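Local coordinates for repeat Five Residue (Rfr) protein or pentapeptide repeat protein (Cyanothece, PDB 2O6W), which is of unknown function but folds as a right-handed quadrilateral beta-helix built from tandem pentapeptide repeats, at residues N102-N107 with N122-I127; S89-E94 with E109-Q114; I97-N102 with G115-N120. All blocks are in the same frame, centred on the assembly; numbering follows the deposited sequence.

Interaction 1 (N102-N107 with N122-I127)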
loop_
_atom_site.group_PDB
_atom_site.type_symbol
_atom_site.label_atom_id
_atom_site.label_comp_id
_atom_site.label_asym_id
_atom_site.label_seq_id
_atom_site.Cartn_x
_atom_site.Cartn_y
_atom_site.Cartn_z
ATOM N N ASN A 102 5.720 -9.059 1.509
ATOM C CA ASN A 102 7.001 -9.243 0.855
ATOM C C ASN A 102 7.260 -8.002 -0.002
ATOM O O ASN A 102 6.718 -7.878 -1.103
ATOM C CB ASN A 102 6.970 -10.501 -0.013
ATOM C CG ASN A 102 8.289 -10.754 -0.714
ATOM O OD1 ASN A 102 9.285 -10.091 -0.432
ATOM N ND2 ASN A 102 8.304 -11.721 -1.629
ATOM N N LEU A 103 8.078 -7.085 0.512
ATOM C CA LEU A 103 8.391 -5.841 -0.191
ATOM C C LEU A 103 9.804 -5.820 -0.781
ATOM O O LEU A 103 10.403 -4.757 -0.939
ATOM C CB LEU A 103 8.215 -4.657 0.761
ATOM C CG LEU A 103 6.791 -4.396 1.258
ATOM C CD1 LEU A 103 6.824 -3.856 2.677
ATOM C CD2 LEU A 103 6.103 -3.421 0.326
ATOM N N GLN A 104 10.321 -6.993 -1.128
ATOM C CA GLN A 104 11.661 -7.097 -1.683
ATOM C C GLN A 104 11.884 -6.236 -2.918
ATOM O O GLN A 104 11.193 -6.372 -3.927
ATOM C CB GLN A 104 11.978 -8.550 -2.003
ATOM C CG GLN A 104 13.413 -8.788 -2.416
ATOM C CD GLN A 104 13.735 -10.267 -2.486
ATOM O OE1 GLN A 104 13.773 -10.960 -1.456
ATOM N NE2 GLN A 104 13.951 -10.769 -3.703
ATOM N N GLY A 105 12.864 -5.342 -2.817
ATOM C CA GLY A 105 13.193 -4.455 -3.913
ATOM C C GLY A 105 12.130 -3.404 -4.172
ATOM O O GLY A 105 12.180 -2.705 -5.181
ATOM N N ALA A 106 11.169 -3.277 -3.263
ATOM C CA ALA A 106 10.097 -2.307 -3.437
ATOM C C ALA A 106 10.580 -0.876 -3.284
ATOM O O ALA A 106 11.498 -0.592 -2.524
ATOM C CB ALA A 106 8.980 -2.579 -2.445
ATOM N N ASN A 107 9.956 0.033 -4.017
ATOM C CA ASN A 107 10.327 1.427 -3.918
ATOM C C ASN A 107 9.291 2.160 -3.061
ATOM O O ASN A 107 8.142 2.304 -3.473
ATOM C CB ASN A 107 10.411 2.036 -5.318
ATOM C CG ASN A 107 10.640 3.531 -5.290
ATOM O OD1 ASN A 107 11.289 4.052 -4.385
ATOM N ND2 ASN A 107 10.123 4.229 -6.296
ATOM N N ASN A 122 9.276 -8.300 4.671
ATOM C CA ASN A 122 10.574 -8.441 4.019
ATOM C C ASN A 122 10.939 -7.162 3.262
ATOM O O ASN A 122 10.322 -6.834 2.247
ATOM C CB ASN A 122 10.560 -9.621 3.043
ATOM C CG ASN A 122 11.868 -9.755 2.273
ATOM O OD1 ASN A 122 12.901 -9.225 2.697
ATOM N ND2 ASN A 122 11.836 -10.472 1.152
ATOM N N LEU A 123 11.948 -6.448 3.757
ATOM C CA LEU A 123 12.396 -5.209 3.137
ATOM C C LEU A 123 13.760 -5.320 2.465
ATOM O O LEU A 123 14.458 -4.317 2.307
ATOM C CB LEU A 123 12.441 -4.086 4.173
ATOM C CG LEU A 123 11.113 -3.434 4.555
ATOM C CD1 LEU A 123 10.112 -4.484 4.993
ATOM C CD2 LEU A 123 11.365 -2.436 5.674
ATOM N N ARG A 124 14.138 -6.531 2.066
ATOM C CA ARG A 124 15.422 -6.749 1.405
ATOM C C ARG A 124 15.505 -5.995 0.089
ATOM O O ARG A 124 14.673 -6.188 -0.794
ATOM C CB ARG A 124 15.645 -8.234 1.118
ATOM C CG ARG A 124 15.922 -9.080 2.333
ATOM C CD ARG A 124 16.252 -10.508 1.930
ATOM N NE ARG A 124 16.520 -11.336 3.100
ATOM C CZ ARG A 124 15.581 -11.884 3.865
ATOM N NH1 ARG A 124 14.299 -11.704 3.584
ATOM N NH2 ARG A 124 15.927 -12.600 4.928
ATOM N N GLY A 125 16.513 -5.140 -0.039
ATOM C CA GLY A 125 16.692 -4.387 -1.264
ATOM C C GLY A 125 15.687 -3.274 -1.462
ATOM O O GLY A 125 15.772 -2.523 -2.436
ATOM N N ALA A 126 14.734 -3.153 -0.545
ATOM C CA ALA A 126 13.713 -2.110 -0.652
ATOM C C ALA A 126 14.315 -0.741 -0.389
ATOM O O ALA A 126 15.272 -0.623 0.371
ATOM C CB ALA A 126 12.602 -2.377 0.338
ATOM N N ILE A 127 13.775 0.298 -1.018
ATOM C CA ILE A 127 14.314 1.628 -0.773
ATOM C C ILE A 127 13.322 2.448 0.068
ATOM O O ILE A 127 12.187 2.679 -0.344
ATOM C CB ILE A 127 14.722 2.349 -2.133
ATOM C CG1 ILE A 127 13.827 3.544 -2.421
ATOM C CG2 ILE A 127 14.719 1.355 -3.292
ATOM C CD1 ILE A 127 14.357 4.817 -1.831
#
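N102–N107 and N122–I127 are coil-on-coil neighbours in a right-handed quadrilateral beta-helix, the pentapeptide-repeat fold, in which twenty residues complete a coil. Both segments bend through type II turns, L103–A106 and L123–A126, with G105 and G125 at the positive-phi corners. Backbone bonds join the coils from L103 N to N122 O (2.8 Å), G105 N to R124 O (2.8 Å) and I127 N to A106 O (2.9 Å). L103 and L123 run alongside each other in the interior, touching CD1 to CD1 at 4.1 Å. The amides of N102 and N122 are also neighbours, their planes 14° apart. N122 has CG anti to its backbone N (chi1 176°), which carries ND2 across to the preceding coil: it gives a weak, bent bond to N102 OD1 (3.0 Å) and a longer but straighter one to Q104 OE1 (3.3 Å), which lies in the N122 amide plane although the Q104 amide is turned 85° from it. N122 OD1 receives R124 N in an Asx turn and, weakly, R124 NH1, which also forms a salt bridge with E142. A126 CB presses against carbonyls of the preceding coil, 3.5 Å from both L103 O and A106 O.

Interaction 2 (S89-E94 with E109-Q114)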
loop_
_atom_site.group_PDB
_atom_site.type_symbol
_atom_site.label_atom_id
_atom_site.label_comp_id
_atom_site.label_asym_id
_atom_site.label_seq_id
_atom_site.Cartn_x
_atom_site.Cartn_y
_atom_site.Cartn_z
ATOM N N SER A 89 6.216 4.652 -4.192
ATOM C CA SER A 89 6.733 5.970 -3.842
ATOM C C SER A 89 5.641 7.033 -3.718
ATOM O O SER A 89 4.674 7.057 -4.483
ATOM C CB SER A 89 7.807 6.424 -4.840
ATOM O OG SER A 89 7.316 6.416 -6.164
ATOM N N GLU A 90 5.811 7.898 -2.726
ATOM C CA GLU A 90 4.875 8.974 -2.425
ATOM C C GLU A 90 3.450 8.490 -2.181
ATOM O O GLU A 90 2.488 9.213 -2.427
ATOM C CB GLU A 90 4.907 10.026 -3.532
ATOM C CG GLU A 90 6.289 10.608 -3.715
ATOM C CD GLU A 90 6.290 11.952 -4.412
ATOM O OE1 GLU A 90 7.400 12.441 -4.727
ATOM O OE2 GLU A 90 5.193 12.524 -4.633
ATOM N N THR A 91 3.315 7.263 -1.695
ATOM C CA THR A 91 1.996 6.734 -1.389
ATOM C C THR A 91 1.662 7.031 0.067
ATOM O O THR A 91 2.551 7.268 0.890
ATOM C CB THR A 91 1.912 5.200 -1.588
ATOM O OG1 THR A 91 2.922 4.547 -0.798
ATOM C CG2 THR A 91 2.076 4.850 -3.057
ATOM N N ASP A 92 0.376 7.027 0.386
ATOM C CA ASP A 92 -0.045 7.263 1.757
ATOM C C ASP A 92 -0.379 5.880 2.320
ATOM O O ASP A 92 -1.383 5.283 1.949
ATOM C CB ASP A 92 -1.278 8.178 1.790
ATOM C CG ASP A 92 -1.673 8.587 3.207
ATOM O OD1 ASP A 92 -1.335 7.850 4.157
ATOM O OD2 ASP A 92 -2.340 9.639 3.372
ATOM N N LEU A 93 0.483 5.359 3.188
ATOM C CA LEU A 93 0.260 4.051 3.799
ATOM C C LEU A 93 0.015 4.176 5.306
ATOM O O LEU A 93 0.339 3.274 6.078
ATOM C CB LEU A 93 1.455 3.127 3.521
ATOM C CG LEU A 93 1.377 2.399 2.170
ATOM C CD1 LEU A 93 2.749 1.947 1.697
ATOM C CD2 LEU A 93 0.430 1.209 2.308
ATOM N N GLU A 94 -0.562 5.299 5.723
ATOM C CA GLU A 94 -0.835 5.511 7.134
ATOM C C GLU A 94 -1.774 4.450 7.706
ATOM O O GLU A 94 -2.806 4.138 7.117
ATOM C CB GLU A 94 -1.422 6.901 7.366
ATOM C CG GLU A 94 -1.739 7.165 8.826
ATOM C CD GLU A 94 -1.734 8.639 9.183
ATOM O OE1 GLU A 94 -2.036 8.957 10.353
ATOM O OE2 GLU A 94 -1.423 9.478 8.305
ATOM N N GLU A 109 10.031 5.300 -1.636
ATOM C CA GLU A 109 10.545 6.652 -1.472
ATOM C C GLU A 109 9.491 7.716 -1.158
ATOM O O GLU A 109 8.469 7.833 -1.837
ATOM C CB GLU A 109 11.353 7.051 -2.707
ATOM C CG GLU A 109 12.012 8.417 -2.595
ATOM C CD GLU A 109 13.190 8.590 -3.546
ATOM O OE1 GLU A 109 13.044 8.273 -4.750
ATOM O OE2 GLU A 109 14.257 9.056 -3.088
ATOM N N ASN A 110 9.760 8.484 -0.109
ATOM C CA ASN A 110 8.878 9.554 0.339
ATOM C C ASN A 110 7.468 9.095 0.671
ATOM O O ASN A 110 6.526 9.889 0.682
ATOM C CB ASN A 110 8.827 10.652 -0.708
ATOM C CG ASN A 110 10.173 11.282 -0.928
ATOM O OD1 ASN A 110 10.907 11.532 0.026
ATOM N ND2 ASN A 110 10.511 11.546 -2.182
ATOM N N ALA A 111 7.327 7.807 0.937
ATOM C CA ALA A 111 6.039 7.249 1.287
ATOM C C ALA A 111 5.754 7.598 2.745
ATOM O O ALA A 111 6.675 7.819 3.526
ATOM C CB ALA A 111 6.066 5.738 1.106
ATOM N N ASN A 112 4.484 7.666 3.116
ATOM C CA ASN A 112 4.141 7.947 4.507
ATOM C C ASN A 112 3.711 6.615 5.153
ATOM O O ASN A 112 2.737 6.002 4.727
ATOM C CB ASN A 112 3.018 8.994 4.567
ATOM C CG ASN A 112 2.459 9.179 5.973
ATOM O OD1 ASN A 112 3.145 8.925 6.965
ATOM N ND2 ASN A 112 1.215 9.636 6.062
ATOM N N LEU A 113 4.455 6.163 6.162
ATOM C CA LEU A 113 4.151 4.898 6.841
ATOM C C LEU A 113 3.792 5.079 8.306
ATOM O O LEU A 113 3.997 4.177 9.124
ATOM C CB LEU A 113 5.339 3.931 6.747
ATOM C CG LEU A 113 5.495 3.028 5.516
ATOM C CD1 LEU A 113 5.442 3.859 4.255
ATOM C CD2 LEU A 113 6.818 2.262 5.604
ATOM N N GLN A 114 3.254 6.248 8.636
ATOM C CA GLN A 114 2.879 6.543 10.012
ATOM C C GLN A 114 1.824 5.580 10.529
ATOM O O GLN A 114 0.788 5.365 9.895
ATOM C CB GLN A 114 2.361 7.975 10.128
ATOM C CG GLN A 114 2.205 8.443 11.565
ATOM C CD GLN A 114 1.742 9.880 11.651
ATOM O OE1 GLN A 114 0.626 10.206 11.254
ATOM N NE2 GLN A 114 2.602 10.752 12.159
HETATM O O HOH W 1 9.356 10.809 -5.252
HETATM O O HOH W 2 0.906 11.643 9.080
#
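S89–E94 and E109–Q114 run parallel to within 2° and are tied by backbone bonds from E90 N to E109 O (2.8 Å), N112 N to T91 O (3.0 Å) and L93 N to N112 O (2.8 Å). N112 thus grips the backbone on either side of D92 with both its N and its O. With CG anti to the backbone N (chi1 179°), the extended chain of E94 runs along Q114, its CG 3.3 Å from Q114 O and its carboxylate plane turned 84° from the Q114 amide. A water bridges the pair, donating to E94 OE2 and, at 2.6 Å, to Q114 OE1. K33 forms salt bridges with both E94 and D92, which probably offsets the gathered negative charge. This is one side of the pentapeptide-repeat beta-helix, where equivalent residues stack from coil to coil: L93 CB rests on L113 CD1 at 4.1 Å inside. D92 OD1 and N112 OD1 each close an Asx turn by accepting the backbone N of E94 and Q114, respectively, and N112 OD1 also takes N132 ND2. N112 ND2 reaches E94 OE2 in a weak bond of 3.5 Å. At the other end, where E90 and N110 both have positive phi, E90 CG packs beside N110 CB; a second water donates to E90 OE1 and is weakly held by N110 ND2, while E90 OE2 bonds to Q70.

Interaction 3 (I97-N102 with G115-N120)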
loop_
_atom_site.group_PDB
_atom_site.type_symbol
_atom_site.label_atom_id
_atom_site.label_comp_id
_atom_site.label_asym_id
_atom_site.label_seq_id
_atom_site.Cartn_x
_atom_site.Cartn_y
_atom_site.Cartn_z
ATOM N N ILE A 97 -1.800 -2.073 7.031
ATOM C CA ILE A 97 -1.414 -3.338 7.614
ATOM C C ILE A 97 -0.564 -4.091 6.610
ATOM O O ILE A 97 -1.071 -4.586 5.608
ATOM C CB ILE A 97 -2.651 -4.172 7.988
ATOM C CG1 ILE A 97 -3.396 -3.480 9.140
ATOM C CG2 ILE A 97 -2.238 -5.577 8.387
ATOM C CD1 ILE A 97 -4.712 -4.138 9.494
ATOM N N LEU A 98 0.737 -4.165 6.871
ATOM C CA LEU A 98 1.642 -4.866 5.968
ATOM C C LEU A 98 2.317 -6.059 6.640
ATOM O O LEU A 98 3.449 -6.408 6.311
ATOM C CB LEU A 98 2.695 -3.893 5.431
ATOM C CG LEU A 98 2.184 -2.850 4.422
ATOM C CD1 LEU A 98 3.042 -1.605 4.490
ATOM C CD2 LEU A 98 2.188 -3.440 3.007
ATOM N N ILE A 99 1.612 -6.689 7.575
ATOM C CA ILE A 99 2.148 -7.843 8.290
ATOM C C ILE A 99 2.548 -8.965 7.340
ATOM O O ILE A 99 1.755 -9.401 6.510
ATOM C CB ILE A 99 1.124 -8.396 9.294
ATOM C CG1 ILE A 99 0.807 -7.326 10.338
ATOM C CG2 ILE A 99 1.676 -9.641 9.980
ATOM C CD1 ILE A 99 -0.303 -7.724 11.288
ATOM N N GLY A 100 3.788 -9.417 7.465
ATOM C CA GLY A 100 4.271 -10.495 6.626
ATOM C C GLY A 100 4.357 -10.186 5.145
ATOM O O GLY A 100 4.579 -11.092 4.340
ATOM N N ALA A 101 4.193 -8.921 4.774
ATOM C CA ALA A 101 4.259 -8.540 3.366
ATOM C C ALA A 101 5.654 -8.738 2.791
ATOM O O ALA A 101 6.651 -8.611 3.490
ATOM C CB ALA A 101 3.834 -7.085 3.188
ATOM N N ASN A 102 5.720 -9.059 1.509
ATOM C CA ASN A 102 7.001 -9.243 0.855
ATOM C C ASN A 102 7.260 -8.002 -0.002
ATOM O O ASN A 102 6.718 -7.878 -1.103
ATOM C CB ASN A 102 6.970 -10.501 -0.013
ATOM C CG ASN A 102 8.289 -10.754 -0.714
ATOM O OD1 ASN A 102 9.285 -10.091 -0.432
ATOM N ND2 ASN A 102 8.304 -11.721 -1.629
ATOM N N GLY A 115 2.108 5.006 11.692
ATOM C CA GLY A 115 1.188 4.074 12.303
ATOM C C GLY A 115 1.019 2.789 11.524
ATOM O O GLY A 115 0.179 1.975 11.875
ATOM N N ALA A 116 1.803 2.593 10.469
ATOM C CA ALA A 116 1.685 1.373 9.677
ATOM C C ALA A 116 2.326 0.195 10.393
ATOM O O ALA A 116 3.287 0.360 11.152
ATOM C CB ALA A 116 2.326 1.557 8.306
ATOM N N ASN A 117 1.792 -0.995 10.141
ATOM C CA ASN A 117 2.308 -2.211 10.759
ATOM C C ASN A 117 3.027 -3.077 9.726
ATOM O O ASN A 117 2.399 -3.618 8.820
ATOM C CB ASN A 117 1.161 -3.016 11.378
ATOM C CG ASN A 117 1.658 -4.139 12.276
ATOM O OD1 ASN A 117 2.829 -4.524 12.213
ATOM N ND2 ASN A 117 0.770 -4.675 13.109
ATOM N N LEU A 118 4.338 -3.211 9.874
ATOM C CA LEU A 118 5.126 -4.018 8.955
ATOM C C LEU A 118 5.785 -5.224 9.612
ATOM O O LEU A 118 6.835 -5.667 9.162
ATOM C CB LEU A 118 6.212 -3.165 8.284
ATOM C CG LEU A 118 5.762 -2.207 7.173
ATOM C CD1 LEU A 118 4.836 -1.149 7.752
ATOM C CD2 LEU A 118 6.983 -1.562 6.531
ATOM N N GLU A 119 5.170 -5.768 10.658
ATOM C CA GLU A 119 5.749 -6.915 11.358
ATOM C C GLU A 119 6.099 -8.082 10.435
ATOM O O GLU A 119 5.282 -8.517 9.624
ATOM C CB GLU A 119 4.808 -7.413 12.460
ATOM C CG GLU A 119 5.475 -8.385 13.437
ATOM C CD GLU A 119 4.587 -8.739 14.625
ATOM O OE1 GLU A 119 3.972 -7.811 15.206
ATOM O OE2 GLU A 119 4.517 -9.935 14.995
ATOM N N ASN A 120 7.328 -8.572 10.565
ATOM C CA ASN A 120 7.808 -9.694 9.774
ATOM C C ASN A 120 7.849 -9.426 8.280
ATOM O O ASN A 120 7.995 -10.345 7.475
ATOM C CB ASN A 120 6.943 -10.921 10.045
ATOM C CG ASN A 120 6.929 -11.292 11.505
ATOM O OD1 ASN A 120 7.950 -11.183 12.180
ATOM N ND2 ASN A 120 5.783 -11.734 12.002
#
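L98 and L118 run alongside each other in the same direction, but their ends are turned differently: chi2 is 152° in L98 and 64° in L118. As a result L98 CD1 settles on the near branch of its partner, 3.8 Å from L118 CD1 and 3.9 Å from L118 CG. I99 instead lies over the flat face of the N117 amide. Its CG1 sits almost straight over N117 CG at 3.8 Å and nearly as far from N117 OD1 and ND2, and its CD1 approaches N117 ND2 at 3.7 Å, a contact of hydrocarbon with a polar group. In the pentapeptide-repeat beta-helix such leucines fill the interior of the coils, whereas the residues flanking them, here I97, I99, N117 and E119, are partly exposed. The backbones are fixed by two bonds, L98 N to N117 O (2.6 Å) and G100 N to E119 O (2.8 Å), and the chain of the first segment then bends through a type II turn from L98 to A101, with G100 at positive phi. The amide that I99 covers is itself restrained: N117 OD1 accepts E119 N at 3.1 Å, with the donor tilted 25° from the carbonyl plane, in an Asx turn, and accepts a second bond from H137 ND1.

The three contacts join successive coils of the same beta-helix, and their segments interleave along the chain, with centres 12 to 14 Å apart. Interactions 1 and 3 share N102, and a probable hydrogen bond from N122 N to A101 O (2.9 Å) continues the coil-to-coil pairing between them. Interaction 2 meets interaction 1 where N107 ND2 packs on S89 CB at 3.5 Å and I127 CD1 on E109 CB at 3.8 Å. It meets interaction 3 inside the helix, L113 CD2 lying 3.9 Å from L118 CD2. A bound arsenic lies about 6 Å from the side chain of R124 in interaction 1 and about 13 Å from that of N120 in interaction 3.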